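Long-range contacts in putative NADPH-dependent oxidoreductase (Desulfitobacterium hafniense DCB-2, PDB 3DB2), which probably catalyses NADPH-dependent oxidation or reduction of a still unidentified substrate, pairing a Rossmann-fold dinucleotide-binding domain with a GFO/IDH/MocA-type C-terminal domain: residues 9-14 / 68-73; 252-257 / 269-274; 274-279 / 290-295. All blocks are in the same frame, centred on the assembly; numbering follows the deposited sequence.

Contact 1. Residues 9-14 / 68-73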
loop_
_atom_site.group_PDB
_atom_site.type_symbol
_atom_site.label_atom_id
_atom_site.label_comp_id
_atom_site.label_asym_id
_atom_site.label_seq_id
_atom_site.Cartn_x
_atom_site.Cartn_y
_atom_site.Cartn_z
ATOM N N ALA C 9 39.148 1.244 -10.393
ATOM C CA ALA C 9 38.951 1.623 -11.793
ATOM C C ALA C 9 37.446 1.708 -12.067
ATOM O O ALA C 9 36.736 0.809 -11.617
ATOM C CB ALA C 9 39.525 0.673 -12.819
ATOM N N ALA C 10 37.051 2.729 -12.804
ATOM C CA ALA C 10 35.684 2.975 -13.210
ATOM C C ALA C 10 35.480 2.345 -14.589
ATOM O O ALA C 10 36.174 2.662 -15.537
ATOM C CB ALA C 10 35.283 4.449 -13.231
ATOM N N ILE C 11 34.537 1.429 -14.676
ATOM C CA ILE C 11 34.132 0.832 -15.937
ATOM C C ILE C 11 32.687 1.166 -16.266
ATOM O O ILE C 11 31.758 0.805 -15.539
ATOM C CB ILE C 11 34.399 -0.683 -15.900
ATOM C CG1 ILE C 11 35.900 -0.978 -15.825
ATOM C CG2 ILE C 11 33.761 -1.361 -17.088
ATOM C CD1 ILE C 11 36.234 -2.344 -15.285
ATOM N N GLY C 12 32.501 1.885 -17.377
ATOM C CA GLY C 12 31.157 2.286 -17.812
ATOM C C GLY C 12 31.035 3.754 -17.421
ATOM O O GLY C 12 30.843 4.129 -16.258
ATOM N N LEU C 13 31.209 4.675 -18.370
ATOM C CA LEU C 13 31.371 6.066 -17.902
ATOM C C LEU C 13 30.203 6.935 -18.342
ATOM O O LEU C 13 30.377 8.036 -18.872
ATOM C CB LEU C 13 32.718 6.563 -18.390
ATOM C CG LEU C 13 33.910 5.663 -18.044
ATOM C CD1 LEU C 13 35.179 6.238 -18.641
ATOM C CD2 LEU C 13 34.054 5.515 -16.540
ATOM N N GLY C 14 28.992 6.439 -18.112
ATOM C CA GLY C 14 27.753 7.177 -18.194
ATOM C C GLY C 14 27.534 8.103 -17.016
ATOM O O GLY C 14 28.340 8.386 -16.144
ATOM N N GLU C 68 42.841 -2.571 -7.769
ATOM C CA GLU C 68 42.471 -3.669 -6.886
ATOM C C GLU C 68 40.975 -4.006 -7.015
ATOM O O GLU C 68 40.594 -5.161 -6.799
ATOM C CB GLU C 68 42.818 -3.358 -5.429
ATOM C CG GLU C 68 44.246 -2.868 -5.226
ATOM C CD GLU C 68 44.564 -2.629 -3.767
ATOM O OE1 GLU C 68 44.556 -3.627 -3.012
ATOM O OE2 GLU C 68 44.830 -1.467 -3.393
HETATM N N MSE C 69 40.189 -2.990 -7.321
HETATM C CA MSE C 69 38.736 -3.121 -7.366
HETATM C C MSE C 69 38.218 -2.377 -8.604
HETATM O O MSE C 69 38.691 -1.279 -8.926
HETATM C CB MSE C 69 38.089 -2.410 -6.166
HETATM C CG MSE C 69 36.562 -2.528 -6.144
HETATM SE SE MSE C 69 35.685 -1.119 -5.103
HETATM C CE MSE C 69 36.967 -0.920 -3.686
ATOM N N VAL C 70 37.229 -2.953 -9.264
ATOM C CA VAL C 70 36.531 -2.246 -10.337
ATOM C C VAL C 70 35.136 -1.818 -9.865
ATOM O O VAL C 70 34.472 -2.484 -9.081
ATOM C CB VAL C 70 36.401 -3.083 -11.612
ATOM C CG1 VAL C 70 37.779 -3.394 -12.206
ATOM C CG2 VAL C 70 35.668 -4.395 -11.346
ATOM N N ILE C 71 34.709 -0.683 -10.410
ATOM C CA ILE C 71 33.403 -0.077 -10.115
ATOM C C ILE C 71 32.617 -0.066 -11.416
ATOM O O ILE C 71 32.853 0.764 -12.306
ATOM C CB ILE C 71 33.630 1.301 -9.496
ATOM C CG1 ILE C 71 34.386 1.198 -8.147
ATOM C CG2 ILE C 71 32.319 2.072 -9.344
ATOM C CD1 ILE C 71 34.858 2.506 -7.602
ATOM N N ILE C 72 31.712 -1.024 -11.574
ATOM C CA ILE C 72 31.035 -1.354 -12.809
ATOM C C ILE C 72 29.668 -0.693 -12.883
ATOM O O ILE C 72 28.752 -1.051 -12.138
ATOM C CB ILE C 72 30.888 -2.888 -12.973
ATOM C CG1 ILE C 72 32.264 -3.559 -12.961
ATOM C CG2 ILE C 72 30.086 -3.303 -14.197
ATOM C CD1 ILE C 72 32.221 -5.069 -12.868
ATOM N N THR C 73 29.545 0.261 -13.781
ATOM C CA THR C 73 28.322 1.018 -14.018
ATOM C C THR C 73 27.953 0.944 -15.500
ATOM O O THR C 73 27.695 1.970 -16.118
ATOM C CB THR C 73 28.467 2.483 -13.585
ATOM O OG1 THR C 73 29.624 3.082 -14.161
ATOM C CG2 THR C 73 28.729 2.648 -12.079
#
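Backbone hydrogen bonds carry most of the pairing between the parallel strands 9-11 and 69-72, whose short axes diverge by 29°. Met69 O takes the N-H of Ala9, Ala9 O that of Ile71, Ile71 O that of Ile11, and Ile11 O that of Thr73, so the donors alternate from strand to strand as parallel pairing requires. The last bond is nearly straight and lies almost along the C=O axis, with Thr73 N 2.9 Å from Ile11 O. By contrast, Ile11 N approaches Ile71 O from above the carbonyl plane, 34° out of it.

Beyond the paired residues, a side chain takes over. Thr73 holds OG1 between its own backbone N and carbonyl carbon (chi1 52°), and from there Thr73 OG1 donates to Gly12 O at 2.6 Å, in the carbonyl plane and on a lone pair.

Direct apolar contact between side chains of the two segments lies on the face of Ala9, Ile11 and Val70. Ile11 places CG1 beside its backbone N, and the side chains of Ile11 and Val70 cross obliquely, Ile11 CD1 resting 3.6 Å from Val70 CG1; Cys86 of helix 79-88 packs on both residues. The other face carries Ala10 and Ile71, with Tyr24 of helix 15-24 against them.

Gly12 has backbone angles that by themselves call for glycine, and a CB there would clash with Thr73 O. Gly14, at the N-cap of helix 15-24, belongs with it to a sequence consistent with the glycine-rich turn of Rossmann folds. The chemistry thus implies a turn anchored through its backbone oxygen by Thr73, in a place where such folds commonly receive the dinucleotide phosphates.

Contact 2. Residues 252-257 / 269-274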
loop_
_atom_site.group_PDB
_atom_site.type_symbol
_atom_site.label_atom_id
_atom_site.label_comp_id
_atom_site.label_asym_id
_atom_site.label_seq_id
_atom_site.Cartn_x
_atom_site.Cartn_y
_atom_site.Cartn_z
ATOM N N LEU C 252 5.719 3.040 11.784
ATOM C CA LEU C 252 6.661 3.994 11.220
ATOM C C LEU C 252 6.212 4.415 9.815
ATOM O O LEU C 252 5.810 3.535 9.033
ATOM C CB LEU C 252 8.031 3.362 11.113
ATOM C CG LEU C 252 8.629 2.723 12.344
ATOM C CD1 LEU C 252 9.896 1.968 11.989
ATOM C CD2 LEU C 252 8.881 3.797 13.397
ATOM N N PHE C 253 6.341 5.689 9.554
ATOM C CA PHE C 253 6.040 6.267 8.235
ATOM C C PHE C 253 7.250 7.057 7.751
ATOM O O PHE C 253 7.608 8.077 8.315
ATOM C CB PHE C 253 4.835 7.202 8.276
ATOM C CG PHE C 253 3.600 6.602 8.915
ATOM C CD1 PHE C 253 2.942 5.558 8.292
ATOM C CD2 PHE C 253 3.127 7.107 10.124
ATOM C CE1 PHE C 253 1.801 5.022 8.877
ATOM C CE2 PHE C 253 1.993 6.553 10.718
ATOM C CZ PHE C 253 1.367 5.492 10.107
ATOM N N TYR C 254 7.868 6.577 6.692
ATOM C CA TYR C 254 9.047 7.166 6.074
ATOM C C TYR C 254 8.697 7.665 4.664
ATOM O O TYR C 254 8.006 6.953 3.925
ATOM C CB TYR C 254 10.167 6.153 5.979
ATOM C CG TYR C 254 11.411 6.499 5.211
ATOM C CD1 TYR C 254 12.333 7.409 5.716
ATOM C CD2 TYR C 254 11.699 5.912 3.976
ATOM C CE1 TYR C 254 13.473 7.725 5.008
ATOM C CE2 TYR C 254 12.863 6.234 3.280
ATOM C CZ TYR C 254 13.747 7.143 3.799
ATOM O OH TYR C 254 14.918 7.493 3.152
ATOM N N GLN C 255 9.175 8.849 4.356
ATOM C CA GLN C 255 9.099 9.510 3.074
ATOM C C GLN C 255 10.471 10.034 2.659
ATOM O O GLN C 255 11.135 10.650 3.484
ATOM C CB GLN C 255 8.136 10.713 3.101
ATOM C CG GLN C 255 6.665 10.390 3.025
ATOM C CD GLN C 255 6.138 10.122 1.632
ATOM O OE1 GLN C 255 6.810 10.358 0.626
ATOM N NE2 GLN C 255 4.910 9.608 1.519
ATOM N N LEU C 256 10.877 9.802 1.426
ATOM C CA LEU C 256 12.121 10.399 0.924
ATOM C C LEU C 256 11.890 11.207 -0.339
ATOM O O LEU C 256 11.098 10.768 -1.175
ATOM C CB LEU C 256 13.125 9.287 0.675
ATOM C CG LEU C 256 14.419 9.655 -0.060
ATOM C CD1 LEU C 256 15.311 10.432 0.910
ATOM C CD2 LEU C 256 15.030 8.385 -0.607
ATOM N N ASP C 257 12.557 12.358 -0.481
ATOM C CA ASP C 257 12.575 13.121 -1.711
ATOM C C ASP C 257 13.716 12.573 -2.571
ATOM O O ASP C 257 14.868 12.963 -2.350
ATOM C CB ASP C 257 12.844 14.601 -1.499
ATOM C CG ASP C 257 12.827 15.398 -2.783
ATOM O OD1 ASP C 257 12.680 14.849 -3.889
ATOM O OD2 ASP C 257 12.920 16.641 -2.642
ATOM N N GLU C 269 18.757 14.079 4.845
ATOM C CA GLU C 269 18.177 15.317 5.348
ATOM C C GLU C 269 16.906 15.666 4.583
ATOM O O GLU C 269 16.115 16.465 5.082
ATOM C CB GLU C 269 19.147 16.502 5.223
ATOM C CG GLU C 269 20.398 16.330 6.063
ATOM C CD GLU C 269 21.320 17.540 6.025
ATOM O OE1 GLU C 269 20.828 18.685 5.899
ATOM O OE2 GLU C 269 22.549 17.351 6.127
ATOM N N HIS C 270 16.734 15.060 3.418
ATOM C CA HIS C 270 15.530 15.265 2.620
ATOM C C HIS C 270 14.578 14.074 2.744
ATOM O O HIS C 270 13.967 13.595 1.789
ATOM C CB HIS C 270 15.942 15.571 1.181
ATOM C CG HIS C 270 16.810 16.810 1.238
ATOM N ND1 HIS C 270 16.314 18.053 0.933
ATOM C CD2 HIS C 270 18.101 17.000 1.584
ATOM C CE1 HIS C 270 17.266 18.965 1.075
ATOM N NE2 HIS C 270 18.370 18.353 1.458
ATOM N N SER C 271 14.463 13.616 3.995
ATOM C CA SER C 271 13.541 12.519 4.332
ATOM C C SER C 271 12.923 12.816 5.693
ATOM O O SER C 271 13.429 13.652 6.436
ATOM C CB SER C 271 14.273 11.185 4.301
ATOM O OG SER C 271 15.154 10.997 5.393
ATOM N N THR C 272 11.841 12.132 6.033
ATOM C CA THR C 272 11.173 12.298 7.302
ATOM C C THR C 272 10.808 10.865 7.774
ATOM O O THR C 272 10.377 10.088 6.914
ATOM C CB THR C 272 9.831 13.027 7.338
ATOM O OG1 THR C 272 9.114 12.713 6.127
ATOM C CG2 THR C 272 9.987 14.532 7.434
ATOM N N LEU C 273 10.997 10.647 9.051
ATOM C CA LEU C 273 10.548 9.381 9.646
ATOM C C LEU C 273 9.635 9.745 10.820
ATOM O O LEU C 273 10.071 10.529 11.653
ATOM C CB LEU C 273 11.705 8.512 10.076
ATOM C CG LEU C 273 11.395 7.199 10.815
ATOM C CD1 LEU C 273 10.574 6.242 9.976
ATOM C CD2 LEU C 273 12.669 6.529 11.304
ATOM N N ILE C 274 8.439 9.173 10.828
ATOM C CA ILE C 274 7.498 9.533 11.914
ATOM C C ILE C 274 7.093 8.236 12.569
ATOM O O ILE C 274 6.887 7.245 11.885
ATOM C CB ILE C 274 6.348 10.354 11.339
ATOM C CG1 ILE C 274 6.734 11.831 11.071
ATOM C CG2 ILE C 274 5.114 10.215 12.216
ATOM C CD1 ILE C 274 6.455 12.709 12.283
HETATM O O HOH W 1 7.189 10.563 7.163
HETATM O O HOH W 2 16.753 8.960 4.232
HETATM O O HOH W 3 13.199 17.870 -0.298
#
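Tyr254 shows how one aromatic side chain can span an antiparallel strand pair. Its CG is anti to the backbone N (chi1 172°), which lays the ring along the neighbouring strand toward Ser271. Tyr254 CB starts the contact 4.0 Å from Leu273 CD1, the branch that also reaches Leu252 CB. Farther out, Tyr254 CD1 lies 3.5 Å from Thr272 O, and Tyr254 CE1 then meets Ser271 CB at 3.6 Å. At the tip, Tyr254 OH is hydrogen-bonded to a water in the ring plane, at 2.6 Å from the water oxygen. That water donates to Ser271 OG, whose hydroxyl is also bonded to Asp268 O, so the phenol is tied to the start of strand 271-278 through solvent. A leucine here has no hydroxyl or ring, and the water-mediated tie to Ser271 and the packing of ring atom CE1 on Ser271 CB would probably be lost.

The backbone pairing is regular. Phe253 with Ile274 and Gln255 with Thr272 are hydrogen-bonded pairs, each exchanging two N-H...O bonds, while Tyr254 with Leu273 and Leu256 with Ser271 are non-hydrogen-bonded pairs. Past the last of them, Asp257 N donates to His270 O almost along the C=O axis, at 2.9 Å. On the face bearing Phe253 and Gln255, a second water donates to Phe253 O and is bonded to Thr272 OG1 as well.

The two faces have different neighbours. Helix 130-140 packs against the face of Tyr254 and Leu273 through Met135, whereas Phe253 packs on Val240 and Gln255 on Arg276, both of the second subunit. Strand 240-247 continues the sheet beyond strand 250-256, and strand 290-295 continues it beyond strand 271-278.

Contact 3. Residues 274-279 / 290-295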
loop_
_atom_site.group_PDB
_atom_site.type_symbol
_atom_site.label_atom_id
_atom_site.label_comp_id
_atom_site.label_asym_id
_atom_site.label_seq_id
_atom_site.Cartn_x
_atom_site.Cartn_y
_atom_site.Cartn_z
ATOM N N ILE C 274 8.439 9.173 10.828
ATOM C CA ILE C 274 7.498 9.533 11.914
ATOM C C ILE C 274 7.093 8.236 12.569
ATOM O O ILE C 274 6.887 7.245 11.885
ATOM C CB ILE C 274 6.348 10.354 11.339
ATOM C CG1 ILE C 274 6.734 11.831 11.071
ATOM C CG2 ILE C 274 5.114 10.215 12.216
ATOM C CD1 ILE C 274 6.455 12.709 12.283
ATOM N N LYS C 275 7.027 8.218 13.893
ATOM C CA LYS C 275 6.564 7.129 14.710
ATOM C C LYS C 275 5.157 7.447 15.249
ATOM O O LYS C 275 4.947 8.496 15.858
ATOM C CB LYS C 275 7.473 6.890 15.911
ATOM C CG LYS C 275 7.273 5.632 16.714
ATOM C CD LYS C 275 8.018 5.726 18.058
ATOM C CE LYS C 275 8.427 4.354 18.576
ATOM N NZ LYS C 275 8.954 4.439 19.967
ATOM N N ARG C 276 4.240 6.532 15.016
ATOM C CA ARG C 276 2.882 6.650 15.544
ATOM C C ARG C 276 2.740 5.655 16.690
ATOM O O ARG C 276 2.875 4.450 16.440
ATOM C CB ARG C 276 1.829 6.409 14.469
ATOM C CG ARG C 276 0.411 6.393 15.082
ATOM C CD ARG C 276 -0.635 6.300 13.961
ATOM N NE ARG C 276 -0.586 7.582 13.247
ATOM C CZ ARG C 276 -1.406 7.865 12.237
ATOM N NH1 ARG C 276 -2.295 6.948 11.872
ATOM N NH2 ARG C 276 -1.307 9.045 11.640
ATOM N N GLU C 277 2.502 6.134 17.916
ATOM C CA GLU C 277 2.520 5.205 19.046
ATOM C C GLU C 277 1.414 5.556 20.022
ATOM O O GLU C 277 0.891 6.661 19.908
ATOM C CB GLU C 277 3.871 5.274 19.773
ATOM C CG GLU C 277 4.092 6.672 20.316
ATOM C CD GLU C 277 5.371 6.883 21.074
ATOM O OE1 GLU C 277 6.094 5.894 21.268
ATOM O OE2 GLU C 277 5.621 8.051 21.441
ATOM N N PHE C 278 1.090 4.651 20.933
ATOM C CA PHE C 278 0.104 4.955 21.964
ATOM C C PHE C 278 0.767 5.923 22.942
ATOM O O PHE C 278 1.920 5.679 23.285
ATOM C CB PHE C 278 -0.392 3.711 22.690
ATOM C CG PHE C 278 -0.940 2.638 21.770
ATOM C CD1 PHE C 278 -2.209 2.798 21.228
ATOM C CD2 PHE C 278 -0.189 1.525 21.458
ATOM C CE1 PHE C 278 -2.717 1.830 20.383
ATOM C CE2 PHE C 278 -0.698 0.543 20.626
ATOM C CZ PHE C 278 -1.964 0.713 20.087
ATOM N N ALA C 279 0.019 6.943 23.309
ATOM C CA ALA C 279 0.409 7.948 24.294
ATOM C C ALA C 279 -0.474 7.778 25.536
ATOM O O ALA C 279 -1.224 6.799 25.637
ATOM C CB ALA C 279 0.312 9.354 23.724
ATOM N N LEU C 290 -3.311 8.211 20.552
ATOM C CA LEU C 290 -2.116 8.067 19.723
ATOM C C LEU C 290 -1.393 9.392 19.503
ATOM O O LEU C 290 -1.997 10.465 19.371
ATOM C CB LEU C 290 -2.534 7.456 18.388
ATOM C CG LEU C 290 -3.060 6.026 18.381
ATOM C CD1 LEU C 290 -3.618 5.675 17.006
ATOM C CD2 LEU C 290 -1.967 5.055 18.788
ATOM N N ARG C 291 -0.062 9.343 19.443
ATOM C CA ARG C 291 0.726 10.508 19.063
ATOM C C ARG C 291 1.701 10.148 17.929
ATOM O O ARG C 291 2.184 9.018 17.929
ATOM C CB ARG C 291 1.497 11.073 20.243
ATOM C CG ARG C 291 2.607 10.205 20.792
ATOM C CD ARG C 291 3.535 11.008 21.700
ATOM N NE ARG C 291 4.591 10.187 22.273
ATOM C CZ ARG C 291 4.737 9.727 23.502
ATOM N NH1 ARG C 291 3.860 9.975 24.463
ATOM N NH2 ARG C 291 5.802 8.981 23.811
ATOM N N ASP C 292 1.914 11.124 17.070
ATOM C CA ASP C 292 2.884 11.065 15.975
ATOM C C ASP C 292 4.129 11.871 16.338
ATOM O O ASP C 292 4.057 13.083 16.544
ATOM C CB ASP C 292 2.318 11.576 14.654
ATOM C CG ASP C 292 1.320 10.639 14.007
ATOM O OD1 ASP C 292 1.201 9.483 14.463
ATOM O OD2 ASP C 292 0.643 11.042 13.035
ATOM N N VAL C 293 5.269 11.203 16.419
ATOM C CA VAL C 293 6.524 11.771 16.844
ATOM C C VAL C 293 7.608 11.701 15.755
ATOM O O VAL C 293 7.837 10.635 15.164
ATOM C CB VAL C 293 7.119 11.041 18.067
ATOM C CG1 VAL C 293 8.342 11.836 18.520
ATOM C CG2 VAL C 293 6.119 10.905 19.193
ATOM N N LYS C 294 8.261 12.832 15.526
ATOM C CA LYS C 294 9.360 12.855 14.562
ATOM C C LYS C 294 10.557 12.092 15.102
ATOM O O LYS C 294 10.926 12.203 16.275
ATOM C CB LYS C 294 9.806 14.273 14.184
ATOM C CG LYS C 294 10.386 14.233 12.768
ATOM C CD LYS C 294 10.504 15.595 12.103
ATOM C CE LYS C 294 11.472 15.529 10.915
ATOM N NZ LYS C 294 12.680 16.357 11.156
ATOM N N VAL C 295 11.172 11.285 14.231
ATOM C CA VAL C 295 12.320 10.460 14.568
ATOM C C VAL C 295 13.516 11.035 13.813
ATOM O O VAL C 295 13.489 11.046 12.576
ATOM C CB VAL C 295 12.167 8.973 14.230
ATOM C CG1 VAL C 295 13.387 8.173 14.643
ATOM C CG2 VAL C 295 10.929 8.395 14.905
#
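Two acid-arginine pairs of contrasting geometry sit on the two faces of this hairpin. On one face Arg276 grips Asp292 side-on: Arg276 NE meets Asp292 OD1 at 2.9 Å and Arg276 NH2 meets Asp292 OD2 at 3.1 Å, each oxygen using its syn lone pair. The guanidinium and carboxylate planes are only 5° apart, and both bonds are nearly straight. A bend at chi3 (-69°) in the otherwise extended arginine chain turns the head alongside the aspartate, and this two-point grip would probably hold the carboxylate of Asp292 and the guanidinium in one plane.

On the other face, Glu277 and Arg291 also lie side by side, yet their carboxylate and guanidinium planes stand 80° apart. The salt bridge between Glu277 OE2 and Arg291 NE is weak as a hydrogen bond, and the position of OE2 is less certain. Lys275 NZ adds a weak bond to Glu277 OE1, but also forms a salt bridge with Glu143, so its charge is probably divided between Glu143 and, more weakly, Glu277.

Carbon contacts add to these charges. Ile274 CD1 extends to 3.7 Å from Lys294 CA, and Val295 CG2 lies 3.9 Å from Lys275 CB. Toward the loop that joins the two strands, Leu290 runs beside Phe278 and sets CD2 against ring atom CD1. Beneath the side chains, Lys275 with Val293 and Glu277 with Arg291 each exchange two backbone hydrogen bonds.

Strand 290-295 is the outermost strand at this end of the chain's large mixed sheet, with strand 271-278 separating it from strand 250-256. The hairpin also meets the second subunit: Arg276 NH1 is hydrogen-bonded to Gly239 O of the second subunit, and Phe278 packs on Pro238 of that subunit.

Overall arrangement
The three contacts illustrate the division of a two-domain oxidoreductase. Contact 1 belongs to the parallel sheet of the Rossmann domain, whereas contacts 2 and 3 lie on the opposite side of the chain's centre. The centre of contact 1 is about 31 Å from that of contact 2 and about 43 Å from that of contact 3. The latter two, with centres about 14 Å apart, share Ile274 and the strand 271-278; Phe253 CE2 also packs 3.8 Å from Arg276 NE. Both touch the second subunit. Bound glycerol, probably from the crystallisation liquor, lies about 5 Å from the side chain of Ser271 and about 4 Å from that of Val295, while the probable dinucleotide-binding turn belongs to contact 1.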